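Local coordinates for protein amidohydrolase (Brucella melitensis biovar Abortus, PDB 4F0L) that binds an iron(III) ion in a TIM-barrel fold of the amidohydrolase family and may act as a deaminase, at residues A19-G24 with D385-G390; S55-G60 with A393-L398; R191-I196 with T230-D235; C300-A305 with G337-Q342; D309-A314 with Y345-Y350. All blocks are in the same frame, centred on the assembly; numbering follows the deposited sequence. Where two conformers were deposited one is given.

In the fold
Contacts 1 and 2 form one continuous patch, their centres about 10 Å apart: Leu20 N lies 3.1 Å from Val57 O, a probable hydrogen bond, and Leu387 packs on Phe395. Both join the N-terminal part (19-60) to residues 385-398, so contacts 3, 4 and 5 are nested inside the loops they close. Contacts 4 and 5 share helix 336-351, lie about 10 Å apart between centres, touch where Glu304 O is 2.8 Å from Asp309 N, and both meet the second subunit. Contact 3 stands alone, its centre about 31 Å or more from every other. In contact 4 the side chain of Cys300 is about 6 Å from the bound Fe(III) ion, whose ligands include Asp329.

Contact 1 of 5, residues A19-G24 with D385-G390; sequences ALLPDG and DGLKKG
Apolar contact between the hairpin end 19-24 and the loop 385-390 has Leu387 at its middle. Its side chain points at strand 19-21, with CG anti to the carbonyl carbon (chi1 -79°). Leu21 crosses it at about a right angle: Leu21 CD2 touches Leu387 CB at 3.9 Å. Further out, Pro22 CG lies 3.9 Å from Lys388 CG, the ring and the aliphatic chain crossing obliquely at the protein surface.

Carbon-to-carbonyl contacts are closer. Leu387 CD1 ends 3.3 Å from Leu20 O, and Leu387 O presses on the proline ring, 3.3 Å from Pro22 CD.

No hydrogen bond links the two segments; each has its own. A type I turn from Leu21 to Gly24, the tight end of the two-stranded hairpin 19-21 and 24-26, is closed in both directions, Leu21 N to Gly24 O and Gly24 N to Leu21 O. The opposing loop, between helix 364-379 and strand 395-399, bends in an inverse gamma turn centred on Leu387. The extended side chain of Lys388 runs back past Gly386, so that Lys388 NZ gives a 2.8 Å bond to Asp385 O from above the carbonyl plane.

In the beta part beside the barrel, hairpin and loop are thus joined by van der Waals contact, part of it carbon against carbonyl oxygen, with Leu387 buried and Pro22 at the solvent edge.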
# COMPACT_ATOMS: atom_id res chain seq x y z
N ALA B 19 -6.91 -24.98 -3.67
CA ALA B 19 -7.96 -24.22 -3.04
C ALA B 19 -7.71 -24.22 -1.56
O ALA B 19 -7.28 -25.21 -0.98
CB ALA B 19 -9.31 -24.81 -3.35
N LEU B 20 -7.94 -23.07 -0.93
CA LEU B 20 -7.66 -22.91 0.48
C LEU B 20 -8.92 -23.19 1.27
O LEU B 20 -9.80 -22.33 1.42
CB LEU B 20 -7.09 -21.50 0.78
CG LEU B 20 -6.85 -21.18 2.27
CD1 LEU B 20 -6.05 -22.26 3.02
CD2 LEU B 20 -6.19 -19.83 2.44
N LEU B 21 -9.02 -24.40 1.81
CA LEU B 21 -10.18 -24.82 2.56
C LEU B 21 -9.97 -24.50 4.04
O LEU B 21 -8.85 -24.17 4.46
CB LEU B 21 -10.42 -26.31 2.34
CG LEU B 21 -10.59 -26.77 0.90
CD1 LEU B 21 -10.83 -28.28 0.83
CD2 LEU B 21 -11.77 -26.01 0.28
N PRO B 22 -11.04 -24.61 4.86
CA PRO B 22 -10.87 -24.21 6.28
C PRO B 22 -9.84 -25.04 7.03
O PRO B 22 -9.24 -24.53 7.98
CB PRO B 22 -12.27 -24.42 6.88
CG PRO B 22 -13.19 -24.25 5.72
CD PRO B 22 -12.46 -24.83 4.53
N ASP B 23 -9.62 -26.29 6.62
CA ASP B 23 -8.61 -27.10 7.25
C ASP B 23 -7.28 -27.09 6.46
O ASP B 23 -6.44 -27.94 6.67
CB ASP B 23 -9.13 -28.53 7.51
CG ASP B 23 -9.57 -29.25 6.24
OD1 ASP B 23 -9.76 -28.61 5.17
OD2 ASP B 23 -9.71 -30.47 6.29
N GLY B 24 -7.08 -26.12 5.56
CA GLY B 24 -5.81 -25.99 4.84
C GLY B 24 -5.90 -26.05 3.31
O GLY B 24 -6.99 -26.27 2.72
N ASP B 385 -20.73 -19.29 6.15
CA ASP B 385 -20.10 -19.02 4.87
C ASP B 385 -18.59 -19.32 4.89
O ASP B 385 -17.98 -19.56 5.95
CB ASP B 385 -20.34 -17.57 4.44
CG ASP B 385 -21.68 -17.37 3.74
OD1 ASP B 385 -22.39 -18.34 3.39
OD2 ASP B 385 -21.98 -16.19 3.51
N GLY B 386 -18.00 -19.31 3.70
CA GLY B 386 -16.65 -19.83 3.50
C GLY B 386 -16.62 -20.90 2.41
O GLY B 386 -17.64 -21.17 1.76
N LEU B 387 -15.45 -21.51 2.22
CA LEU B 387 -15.31 -22.63 1.28
C LEU B 387 -15.69 -23.92 1.97
O LEU B 387 -14.85 -24.74 2.29
CB LEU B 387 -13.88 -22.72 0.72
CG LEU B 387 -13.54 -21.74 -0.39
CD1 LEU B 387 -12.12 -21.98 -0.88
CD2 LEU B 387 -14.52 -21.90 -1.55
N LYS B 388 -16.99 -24.06 2.23
CA LYS B 388 -17.55 -25.19 2.96
C LYS B 388 -18.83 -25.61 2.26
O LYS B 388 -19.56 -24.79 1.69
CB LYS B 388 -18.02 -24.79 4.37
CG LYS B 388 -17.03 -24.05 5.27
CD LYS B 388 -17.86 -23.41 6.37
CE LYS B 388 -17.08 -22.48 7.24
NZ LYS B 388 -18.06 -21.55 7.88
N LYS B 389 -19.15 -26.89 2.40
CA LYS B 389 -20.44 -27.40 1.96
C LYS B 389 -21.55 -26.63 2.67
O LYS B 389 -21.46 -26.34 3.86
CB LYS B 389 -20.49 -28.92 2.19
CG LYS B 389 -19.31 -29.66 1.50
CD LYS B 389 -18.98 -31.14 1.84
CE LYS B 389 -19.54 -32.19 0.82
NZ LYS B 389 -18.66 -32.86 -0.26
N GLY B 390 -22.58 -26.23 1.90
CA GLY B 390 -23.69 -25.47 2.44
C GLY B 390 -23.49 -23.98 2.58
O GLY B 390 -24.44 -23.28 2.89

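Contact 2 of 5, residues S55-G60 with A393-L398; sequences SVVVAG and ADFVSL
The Phe395 ring is approached obliquely by Val57, whose CG1 lies 4.0 Å from Phe395 CD1; the ring of Trp427 also meets it, with the planes at about 40°. Phe395 CG occupies the crowded position between backbone N and carbonyl carbon (chi1 46°), and the ring leads away from strand 56-59 toward Ile14 of strand 12-16 and Ile33 of strand 29-34. The strand pairing itself sets Phe395 CB close against Val58 O. The other flat groups are peptide planes, joined edge to edge. Val58 and Val396 form the antiparallel hydrogen-bonded pair: Val58 N reaches Val396 O at 2.9 Å, almost straight at 169°, and Val396 N returns a bond of the same length to Val58 O. Leu398 N adds a 3.0 Å bond to Val56 O, lying in the carbonyl plane, whereas Gly60 N to Asp394 O is weak.

Here the strand that begins the barrel, 56-66, is flanked by strand 395-399 from near the end of the chain. In amidohydrolases such N- and C-terminal pieces come together as a small beta domain beside the TIM barrel.

Val57 and Ser397 point to the same face of the sheet, with Ser397 OG bonded to Gln54 OE1 and to Asp425 N. On the other face Val58 CG2 packs 4.0 Å from Val396 CB, and Leu398 CD1 rests against both Val56 CG1 and Val58 CG1. Beyond the last direct bond, a water accepts from Val56 N and donates to Leu398 O at 2.7 Å.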
# COMPACT_ATOMS: atom_id res chain seq x y z
N SER B 55 -6.76 -22.08 -11.41
CA SER B 55 -5.48 -22.41 -10.80
C SER B 55 -5.52 -22.36 -9.29
O SER B 55 -5.11 -23.32 -8.66
CB SER B 55 -4.37 -21.49 -11.32
OG SER B 55 -4.28 -21.64 -12.73
N VAL B 56 -5.99 -21.24 -8.73
CA VAL B 56 -5.94 -21.02 -7.30
C VAL B 56 -7.23 -20.34 -6.85
O VAL B 56 -7.55 -19.27 -7.33
CB VAL B 56 -4.76 -20.16 -6.88
CG1 VAL B 56 -4.82 -19.86 -5.38
CG2 VAL B 56 -3.44 -20.85 -7.24
N VAL B 57 -7.96 -20.98 -5.93
CA VAL B 57 -9.28 -20.52 -5.46
C VAL B 57 -9.24 -20.34 -3.94
O VAL B 57 -8.69 -21.18 -3.22
CB VAL B 57 -10.42 -21.48 -5.86
CG1 VAL B 57 -11.73 -21.09 -5.16
CG2 VAL B 57 -10.59 -21.46 -7.38
N VAL B 58 -9.73 -19.19 -3.50
CA VAL B 58 -9.81 -18.82 -2.11
C VAL B 58 -11.20 -18.30 -1.81
O VAL B 58 -11.96 -17.96 -2.71
CB VAL B 58 -8.76 -17.74 -1.71
CG1 VAL B 58 -7.33 -18.26 -1.93
CG2 VAL B 58 -8.96 -16.43 -2.46
N ALA B 59 -11.53 -18.23 -0.52
CA ALA B 59 -12.82 -17.73 -0.08
C ALA B 59 -12.98 -16.26 -0.44
O ALA B 59 -12.00 -15.53 -0.51
CB ALA B 59 -12.95 -17.90 1.43
N GLY B 60 -14.24 -15.85 -0.64
CA GLY B 60 -14.59 -14.47 -0.75
C GLY B 60 -14.42 -13.75 0.57
O GLY B 60 -14.67 -14.31 1.63
N ALA B 393 -22.05 -19.83 -2.51
CA ALA B 393 -20.96 -20.03 -3.47
C ALA B 393 -20.28 -18.69 -3.77
O ALA B 393 -20.44 -18.12 -4.84
CB ALA B 393 -21.43 -20.76 -4.75
N ASP B 394 -19.49 -18.24 -2.80
CA ASP B 394 -18.78 -16.97 -2.84
C ASP B 394 -17.27 -17.26 -2.77
O ASP B 394 -16.76 -17.69 -1.73
CB ASP B 394 -19.15 -16.10 -1.62
CG ASP B 394 -20.63 -15.76 -1.53
OD1 ASP B 394 -21.46 -16.20 -2.35
OD2 ASP B 394 -20.99 -15.04 -0.58
N PHE B 395 -16.54 -17.00 -3.85
CA PHE B 395 -15.13 -17.28 -3.83
C PHE B 395 -14.44 -16.56 -4.97
O PHE B 395 -15.12 -15.89 -5.80
CB PHE B 395 -14.85 -18.80 -3.82
CG PHE B 395 -15.66 -19.58 -4.80
CD1 PHE B 395 -15.33 -19.57 -6.13
CD2 PHE B 395 -16.79 -20.29 -4.38
CE1 PHE B 395 -16.08 -20.29 -7.05
CE2 PHE B 395 -17.52 -21.00 -5.29
CZ PHE B 395 -17.18 -21.00 -6.62
N VAL B 396 -13.11 -16.64 -4.96
CA VAL B 396 -12.22 -15.81 -5.77
C VAL B 396 -11.10 -16.67 -6.39
O VAL B 396 -10.52 -17.52 -5.69
CB VAL B 396 -11.59 -14.69 -4.89
CG1 VAL B 396 -10.60 -13.80 -5.66
CG2 VAL B 396 -12.66 -13.82 -4.21
N SER B 397 -10.79 -16.49 -7.69
CA SER B 397 -9.59 -17.11 -8.25
C SER B 397 -8.51 -16.04 -8.43
O SER B 397 -8.81 -14.87 -8.70
CB SER B 397 -9.86 -17.84 -9.54
OG SER B 397 -10.12 -16.94 -10.61
N LEU B 398 -7.26 -16.45 -8.23
CA LEU B 398 -6.16 -15.55 -8.29
C LEU B 398 -5.37 -15.78 -9.57
O LEU B 398 -5.12 -16.93 -9.95
CB LEU B 398 -5.26 -15.72 -7.06
CG LEU B 398 -5.91 -15.37 -5.72
CD1 LEU B 398 -4.99 -15.77 -4.58
CD2 LEU B 398 -6.27 -13.88 -5.58
O HOH W 1 -6.54 -19.11 -10.57

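Contact 3 of 5, residues R191-I196 with T230-D235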
# COMPACT_ATOMS: atom_id res chain seq x y z
N ARG B 191 -38.45 6.51 15.20
CA ARG B 191 -38.30 6.67 13.76
C ARG B 191 -37.25 5.71 13.21
O ARG B 191 -37.38 5.24 12.07
CB ARG B 191 -37.96 8.10 13.37
CG ARG B 191 -38.03 8.34 11.87
CD ARG B 191 -38.07 9.83 11.55
NE ARG B 191 -36.76 10.44 11.74
CZ ARG B 191 -36.53 11.75 11.91
NH1 ARG B 191 -37.54 12.61 11.94
NH2 ARG B 191 -35.28 12.19 12.08
N PHE B 192 -36.26 5.38 14.04
CA PHE B 192 -35.28 4.37 13.67
C PHE B 192 -35.91 2.98 13.47
O PHE B 192 -35.58 2.31 12.49
CB PHE B 192 -34.12 4.29 14.69
CG PHE B 192 -33.04 3.34 14.28
CD1 PHE B 192 -32.10 3.69 13.32
CD2 PHE B 192 -32.96 2.08 14.84
CE1 PHE B 192 -31.10 2.80 12.92
CE2 PHE B 192 -31.95 1.18 14.45
CZ PHE B 192 -31.03 1.55 13.49
N ALA B 193 -36.77 2.54 14.41
CA ALA B 193 -37.47 1.24 14.24
C ALA B 193 -38.27 1.23 12.93
O ALA B 193 -38.25 0.25 12.18
CB ALA B 193 -38.39 0.92 15.44
N ARG B 194 -38.98 2.31 12.63
CA ARG B 194 -39.72 2.39 11.38
C ARG B 194 -38.78 2.32 10.15
O ARG B 194 -39.11 1.71 9.16
CB ARG B 194 -40.57 3.66 11.36
CG ARG B 194 -41.84 3.58 12.22
CD ARG B 194 -42.82 4.71 11.91
NE ARG B 194 -42.35 5.97 12.46
CZ ARG B 194 -41.99 7.05 11.76
NH1 ARG B 194 -41.56 8.13 12.41
NH2 ARG B 194 -42.06 7.09 10.41
N LEU B 195 -37.59 2.90 10.25
CA LEU B 195 -36.63 2.83 9.14
C LEU B 195 -36.14 1.39 8.96
O LEU B 195 -36.09 0.89 7.83
CB LEU B 195 -35.46 3.76 9.43
CG LEU B 195 -34.27 3.71 8.45
CD1 LEU B 195 -34.67 4.35 7.15
CD2 LEU B 195 -33.10 4.42 9.07
N ILE B 196 -35.81 0.73 10.06
CA ILE B 196 -35.43 -0.67 10.04
C ILE B 196 -36.53 -1.53 9.39
O ILE B 196 -36.24 -2.39 8.57
CB ILE B 196 -35.10 -1.19 11.45
CG1 ILE B 196 -33.73 -0.67 11.93
CG2 ILE B 196 -35.13 -2.71 11.50
CD1 ILE B 196 -32.54 -1.11 11.08
N THR B 230 -30.35 -1.97 20.16
CA THR B 230 -29.72 -3.29 20.11
C THR B 230 -30.68 -4.43 20.54
O THR B 230 -30.30 -5.60 20.55
CB THR B 230 -28.40 -3.29 20.92
OG1 THR B 230 -28.66 -2.93 22.27
CG2 THR B 230 -27.44 -2.25 20.37
N GLN B 231 -31.92 -4.08 20.85
CA GLN B 231 -32.96 -5.05 21.16
C GLN B 231 -33.92 -5.21 19.97
O GLN B 231 -34.74 -6.13 19.99
CB GLN B 231 -33.74 -4.63 22.45
N LEU B 232 -33.81 -4.38 18.94
CA LEU B 232 -34.77 -4.45 17.83
C LEU B 232 -34.72 -5.76 17.08
O LEU B 232 -35.76 -6.30 16.72
CB LEU B 232 -34.54 -3.33 16.80
CG LEU B 232 -35.01 -1.94 17.15
CD1 LEU B 232 -34.63 -1.03 15.99
CD2 LEU B 232 -36.52 -1.88 17.47
N LEU B 233 -33.52 -6.25 16.82
CA LEU B 233 -33.29 -7.45 16.04
C LEU B 233 -32.24 -8.25 16.82
O LEU B 233 -31.05 -8.23 16.47
CB LEU B 233 -32.80 -7.10 14.62
CG LEU B 233 -33.80 -6.34 13.72
CD1 LEU B 233 -33.12 -5.71 12.50
CD2 LEU B 233 -35.02 -7.21 13.34
N PRO B 234 -32.67 -8.93 17.90
CA PRO B 234 -31.75 -9.55 18.84
C PRO B 234 -30.92 -10.67 18.25
O PRO B 234 -29.90 -11.02 18.82
CB PRO B 234 -32.67 -10.06 19.95
CG PRO B 234 -34.03 -10.20 19.32
CD PRO B 234 -34.09 -9.09 18.31
N ASP B 235 -31.33 -11.22 17.11
CA ASP B 235 -30.55 -12.30 16.51
C ASP B 235 -29.66 -11.82 15.37
O ASP B 235 -29.01 -12.63 14.71
CB ASP B 235 -31.46 -13.42 16.04
CG ASP B 235 -32.29 -14.00 17.18
OD1 ASP B 235 -31.71 -14.28 18.26
OD2 ASP B 235 -33.51 -14.17 17.00
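Leu232 drives the contact, its side chain aimed at the face of helix 189-203 formed by Phe192, Ala193 and Ile196. With CG anti to the carbonyl carbon (chi1 -76°) and CD1 continuing outward, the isobutyl fork straddles this face. One prong, Leu232 CD1, comes to the edge of the Phe192 ring and lies near the ring plane, 3.7 Å from Phe192 CD2 and 3.8 Å from Phe192 CE2. Phe192 offers that edge because its CG stands anti to the backbone N (chi1 -176°), which turns the ring toward the loop although its first bond does not point there. The second prong, Leu232 CD2, touches Ala193 CB at 3.9 Å.

Ile196, one turn further along the helix, also meets CD1. Its CG1 lies 4.2 Å from Leu232 CD1, the two side chains crossing obliquely, while Ile196 CG2 meets Leu233 CD1 at 3.7 Å, tip to tip. The two successive leucines therefore divide the isoleucine between them, one along each branch. No hydrogen bond runs between the segments; all the contacts are between carbon atoms.

Beneath, Phe192 and Ile196 rest on Pro165 of strand 160-167 and Val213 of strand 210-215, and both Ile196 and Leu233 reach Leu211. Arg273 holds the loop by bonding to the carbonyls of Thr230 and Leu233. Helix 189-203 makes the right-handed crossover expected of a TIM barrel between parallel strands 160-167 and 210-215, and its flank is met here by the loop that leads from helix 223-229 into strand 238-242.

Contact 4 of 5, residues C300-A305 with G337-Q342; sequences CPVTEA and GDELRQ
Helices 301-305 and 337-342 cross at 66°, their axes 8.9 Å apart at closest approach, with the first turn of one set against the side of the other. Pro301 and Glu339 have the nearest CA atoms, 5.5 Å apart, and Cys300 occupies the N-cap position.

Glu339 reaches across. Its chain bends at chi2 (-73°), folding the carboxylate across the start of helix 301-306 so that Glu339 OE1 receives Val302 N at 2.8 Å along an almost straight line; the N-H arrives from above the carboxylate plane. A water is bonded to Glu339 OE2 (2.6 Å) and to Thr303 N. Pro301 and Val302 cross the Glu339 side chain at about a right angle, with Pro301 CD 3.0 Å from Glu339 OE1 and Val302 CG2 3.6 Å from Glu339 CD. One turn on, Gln342 lays CG over Pro301 O, packs Gln342 NE2 on Ala305 CB at 3.7 Å, and shares a second water with that carbonyl. Leu349 of the second subunit lies against Gln342.

A buried carboxylate here meets two N-H groups of a first helical turn, one directly and one by water, and the helix end would be expected to favour its charged form. Glu339 thus probably helps to fix the start of a helix whose leading residue, Cys300, packs on the iron ligand Asp329.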
# COMPACT_ATOMS: atom_id res chain seq x y z
N CYS B 300 -9.97 -1.40 10.11
CA CYS B 300 -9.97 -0.62 8.89
C CYS B 300 -8.59 -0.01 8.69
O CYS B 300 -8.42 1.19 8.83
CB CYS B 300 -11.06 0.47 8.97
SG CYS B 300 -12.74 -0.20 9.31
N PRO B 301 -7.58 -0.86 8.34
CA PRO B 301 -6.21 -0.40 8.46
C PRO B 301 -5.82 0.78 7.55
O PRO B 301 -5.12 1.70 8.00
CB PRO B 301 -5.37 -1.65 8.16
CG PRO B 301 -6.27 -2.81 8.40
CD PRO B 301 -7.68 -2.33 8.16
N VAL B 302 -6.25 0.74 6.28
CA VAL B 302 -5.95 1.84 5.37
C VAL B 302 -6.60 3.13 5.79
O VAL B 302 -5.93 4.15 5.82
CB VAL B 302 -6.31 1.48 3.92
CG1 VAL B 302 -6.31 2.70 2.99
CG2 VAL B 302 -5.31 0.40 3.50
N THR B 303 -7.87 3.10 6.16
CA THR B 303 -8.54 4.31 6.63
C THR B 303 -7.92 4.81 7.93
O THR B 303 -7.70 6.00 8.09
CB THR B 303 -10.07 4.12 6.79
OG1 THR B 303 -10.64 3.85 5.51
CG2 THR B 303 -10.76 5.41 7.36
N GLU B 304 -7.59 3.91 8.84
CA GLU B 304 -6.99 4.29 10.11
C GLU B 304 -5.63 5.00 9.88
O GLU B 304 -5.28 5.96 10.57
CB GLU B 304 -6.83 3.05 11.03
CG GLU B 304 -8.15 2.62 11.69
CD GLU B 304 -8.24 1.14 12.02
OE1 GLU B 304 -7.19 0.49 12.19
OE2 GLU B 304 -9.37 0.61 12.13
N ALA B 305 -4.86 4.49 8.92
CA ALA B 305 -3.59 5.16 8.53
C ALA B 305 -3.87 6.53 7.91
O ALA B 305 -3.21 7.51 8.23
CB ALA B 305 -2.82 4.31 7.54
N GLY B 337 -5.14 -6.88 -0.35
CA GLY B 337 -3.69 -6.77 -0.10
C GLY B 337 -3.34 -5.47 0.63
O GLY B 337 -2.57 -5.45 1.59
N ASP B 338 -3.95 -4.39 0.20
CA ASP B 338 -3.71 -3.10 0.81
C ASP B 338 -4.03 -3.08 2.30
O ASP B 338 -3.23 -2.58 3.09
CB ASP B 338 -4.47 -2.02 0.06
CG ASP B 338 -4.06 -1.95 -1.39
OD1 ASP B 338 -3.02 -1.35 -1.71
OD2 ASP B 338 -4.73 -2.56 -2.20
N GLU B 339 -5.20 -3.61 2.67
CA GLU B 339 -5.60 -3.64 4.04
C GLU B 339 -4.76 -4.57 4.92
O GLU B 339 -4.31 -4.19 6.02
CB GLU B 339 -7.07 -4.01 4.19
CG GLU B 339 -8.01 -3.03 3.52
CD GLU B 339 -8.17 -1.69 4.24
OE1 GLU B 339 -7.59 -1.51 5.31
OE2 GLU B 339 -8.88 -0.79 3.69
N LEU B 340 -4.54 -5.78 4.45
CA LEU B 340 -3.82 -6.76 5.24
C LEU B 340 -2.36 -6.35 5.37
O LEU B 340 -1.75 -6.49 6.47
CB LEU B 340 -3.94 -8.16 4.62
CG LEU B 340 -5.35 -8.76 4.66
CD1 LEU B 340 -5.35 -10.17 4.06
CD2 LEU B 340 -5.92 -8.74 6.08
N ARG B 341 -1.77 -5.89 4.27
CA ARG B 341 -0.40 -5.42 4.32
C ARG B 341 -0.27 -4.29 5.33
O ARG B 341 0.66 -4.29 6.16
CB ARG B 341 0.02 -4.97 2.92
CG ARG B 341 1.43 -4.58 2.77
CD ARG B 341 1.82 -4.53 1.28
NE ARG B 341 1.14 -3.48 0.57
CZ ARG B 341 0.21 -3.65 -0.39
NH1 ARG B 341 -0.34 -2.58 -0.95
NH2 ARG B 341 -0.18 -4.84 -0.81
N GLN B 342 -1.17 -3.31 5.26
CA GLN B 342 -1.13 -2.19 6.21
C GLN B 342 -1.28 -2.64 7.67
O GLN B 342 -0.57 -2.17 8.56
CB GLN B 342 -2.16 -1.13 5.84
CG GLN B 342 -2.30 0.05 6.82
CD GLN B 342 -1.03 0.84 6.97
OE1 GLN B 342 -0.30 1.01 6.01
NE2 GLN B 342 -0.72 1.30 8.20
O HOH W 2 -3.15 1.25 9.80
O HOH W 3 -9.70 0.96 5.44

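Contact 5 of 5, residues D309-A314 with Y345-Y350; sequences DGTFNA and YSQRLY
After Gly310 the chain runs extended into Thr311, the residue of this segment most covered by helix 336-351. Its CG2 stands anti to the backbone N and lies against Ser346 and Gln347, with Thr311 CG2 3.8 Å from Ser346 OG, while Thr311 OG1, beside the backbone N, meets a water at 2.9 Å that donates to Ser346 O. Tyr350, one turn on, offers CD2 to Thr311 CB at 4.2 Å in an oblique approach.

Phe312 turns its ring away from the helix, into an edge-to-face meeting with Phe317 and against Ala297 and Leu299 of strand 296-299. Its backbone still faces the contact: Phe312 N gives a 3.0 Å bond to a second water, which donates to Ser346 OG. That hydroxyl, set in the crowded position between N and carbonyl carbon, is also bonded to Leu343 O within its own helix. Phe312 O lies close to the side-chain amide of Gln347, and the chain of Gln347, bent at chi2 (-56°), slides past Thr311 in the opposite direction.

Asn313 centres an inverse gamma turn at the N-cap position of helix 314-319; its ND2 is held by Met282 O and Thr287 OG1. Ala314 then begins that helix, packing Ala314 CB 3.6 Å from Gln347 CD.

Residues 345-350 also meet the second subunit, where Arg348 makes a salt bridge with Glu78 of the second subunit. In this TIM barrel the contact packs the connection between helices 301-306 and 314-319, which lies between barrel strands 296-299 and 323-326, on the dimer-interface helix 336-351.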
# COMPACT_ATOMS: atom_id res chain seq x y z
N ASP B 309 -5.21 7.46 12.97
CA ASP B 309 -5.93 7.04 14.17
C ASP B 309 -4.99 6.41 15.20
O ASP B 309 -5.03 6.77 16.36
CB ASP B 309 -7.03 6.03 13.87
CG ASP B 309 -8.22 6.62 13.15
OD1 ASP B 309 -8.55 7.80 13.37
OD2 ASP B 309 -8.86 5.87 12.37
N GLY B 310 -4.18 5.45 14.76
CA GLY B 310 -3.33 4.69 15.66
C GLY B 310 -3.19 3.27 15.20
O GLY B 310 -3.69 2.89 14.13
N THR B 311 -2.56 2.46 16.05
CA THR B 311 -2.20 1.09 15.70
C THR B 311 -2.92 0.11 16.64
O THR B 311 -2.87 0.26 17.87
CB THR B 311 -0.69 0.92 15.84
OG1 THR B 311 -0.05 1.89 15.02
CG2 THR B 311 -0.26 -0.48 15.42
N PHE B 312 -3.60 -0.87 16.06
CA PHE B 312 -4.38 -1.87 16.84
C PHE B 312 -3.47 -2.82 17.64
O PHE B 312 -2.37 -3.17 17.20
CB PHE B 312 -5.25 -2.69 15.86
CG PHE B 312 -6.18 -3.66 16.51
CD1 PHE B 312 -7.30 -3.22 17.20
CD2 PHE B 312 -5.97 -5.03 16.38
CE1 PHE B 312 -8.17 -4.12 17.77
CE2 PHE B 312 -6.84 -5.95 16.95
CZ PHE B 312 -7.94 -5.50 17.67
N ASN B 313 -4.00 -3.30 18.78
CA ASN B 313 -3.29 -4.23 19.66
C ASN B 313 -3.43 -5.65 19.13
O ASN B 313 -4.00 -6.53 19.80
CB ASN B 313 -3.85 -4.20 21.09
CG ASN B 313 -3.57 -2.91 21.78
OD1 ASN B 313 -2.77 -2.12 21.30
ND2 ASN B 313 -4.24 -2.67 22.91
N ALA B 314 -2.88 -5.87 17.94
CA ALA B 314 -3.18 -7.05 17.14
C ALA B 314 -2.65 -8.39 17.73
O ALA B 314 -3.38 -9.39 17.74
CB ALA B 314 -2.65 -6.84 15.71
N TYR B 345 2.11 -4.27 8.54
CA TYR B 345 3.21 -3.34 8.55
C TYR B 345 3.07 -2.36 9.71
O TYR B 345 4.08 -1.93 10.26
CB TYR B 345 3.38 -2.58 7.22
CG TYR B 345 3.97 -3.40 6.05
CD1 TYR B 345 4.41 -4.71 6.22
CD2 TYR B 345 4.13 -2.83 4.82
CE1 TYR B 345 4.97 -5.44 5.16
CE2 TYR B 345 4.66 -3.54 3.75
CZ TYR B 345 5.12 -4.83 3.93
OH TYR B 345 5.67 -5.51 2.87
N SER B 346 1.84 -2.03 10.11
CA SER B 346 1.65 -1.15 11.26
C SER B 346 2.27 -1.87 12.46
O SER B 346 2.89 -1.23 13.32
CB SER B 346 0.18 -0.79 11.49
OG SER B 346 -0.62 -1.90 11.88
N GLN B 347 2.12 -3.19 12.49
CA GLN B 347 2.66 -3.96 13.61
C GLN B 347 4.18 -4.02 13.55
O GLN B 347 4.84 -3.87 14.59
CB GLN B 347 2.02 -5.35 13.70
CG GLN B 347 0.49 -5.33 13.77
CD GLN B 347 -0.05 -4.49 14.91
OE1 GLN B 347 -0.94 -3.65 14.72
NE2 GLN B 347 0.49 -4.70 16.08
N ARG B 348 4.73 -4.22 12.34
CA ARG B 348 6.19 -4.32 12.19
C ARG B 348 6.90 -3.05 12.66
O ARG B 348 7.95 -3.12 13.31
CB ARG B 348 6.58 -4.63 10.73
CG ARG B 348 6.11 -6.00 10.28
CD ARG B 348 6.77 -6.53 9.03
NE ARG B 348 6.11 -7.78 8.67
CZ ARG B 348 6.30 -8.48 7.56
NH1 ARG B 348 7.21 -8.09 6.66
NH2 ARG B 348 5.61 -9.61 7.36
N LEU B 349 6.34 -1.89 12.31
CA LEU B 349 6.92 -0.62 12.71
C LEU B 349 6.78 -0.38 14.21
O LEU B 349 7.71 0.06 14.84
CB LEU B 349 6.33 0.54 11.89
CG LEU B 349 6.74 0.55 10.39
CD1 LEU B 349 5.86 1.47 9.54
CD2 LEU B 349 8.22 0.93 10.25
N TYR B 350 5.62 -0.71 14.78
CA TYR B 350 5.37 -0.48 16.20
C TYR B 350 6.20 -1.42 17.08
O TYR B 350 6.66 -1.02 18.14
CB TYR B 350 3.88 -0.66 16.52
CG TYR B 350 3.47 -0.12 17.88
CD1 TYR B 350 3.62 -0.89 19.03
CD2 TYR B 350 2.95 1.16 18.00
CE1 TYR B 350 3.28 -0.40 20.27
CE2 TYR B 350 2.59 1.67 19.24
CZ TYR B 350 2.76 0.88 20.37
OH TYR B 350 2.40 1.38 21.59
O HOH W 4 2.47 1.49 13.62
O HOH W 5 -3.28 -1.43 13.09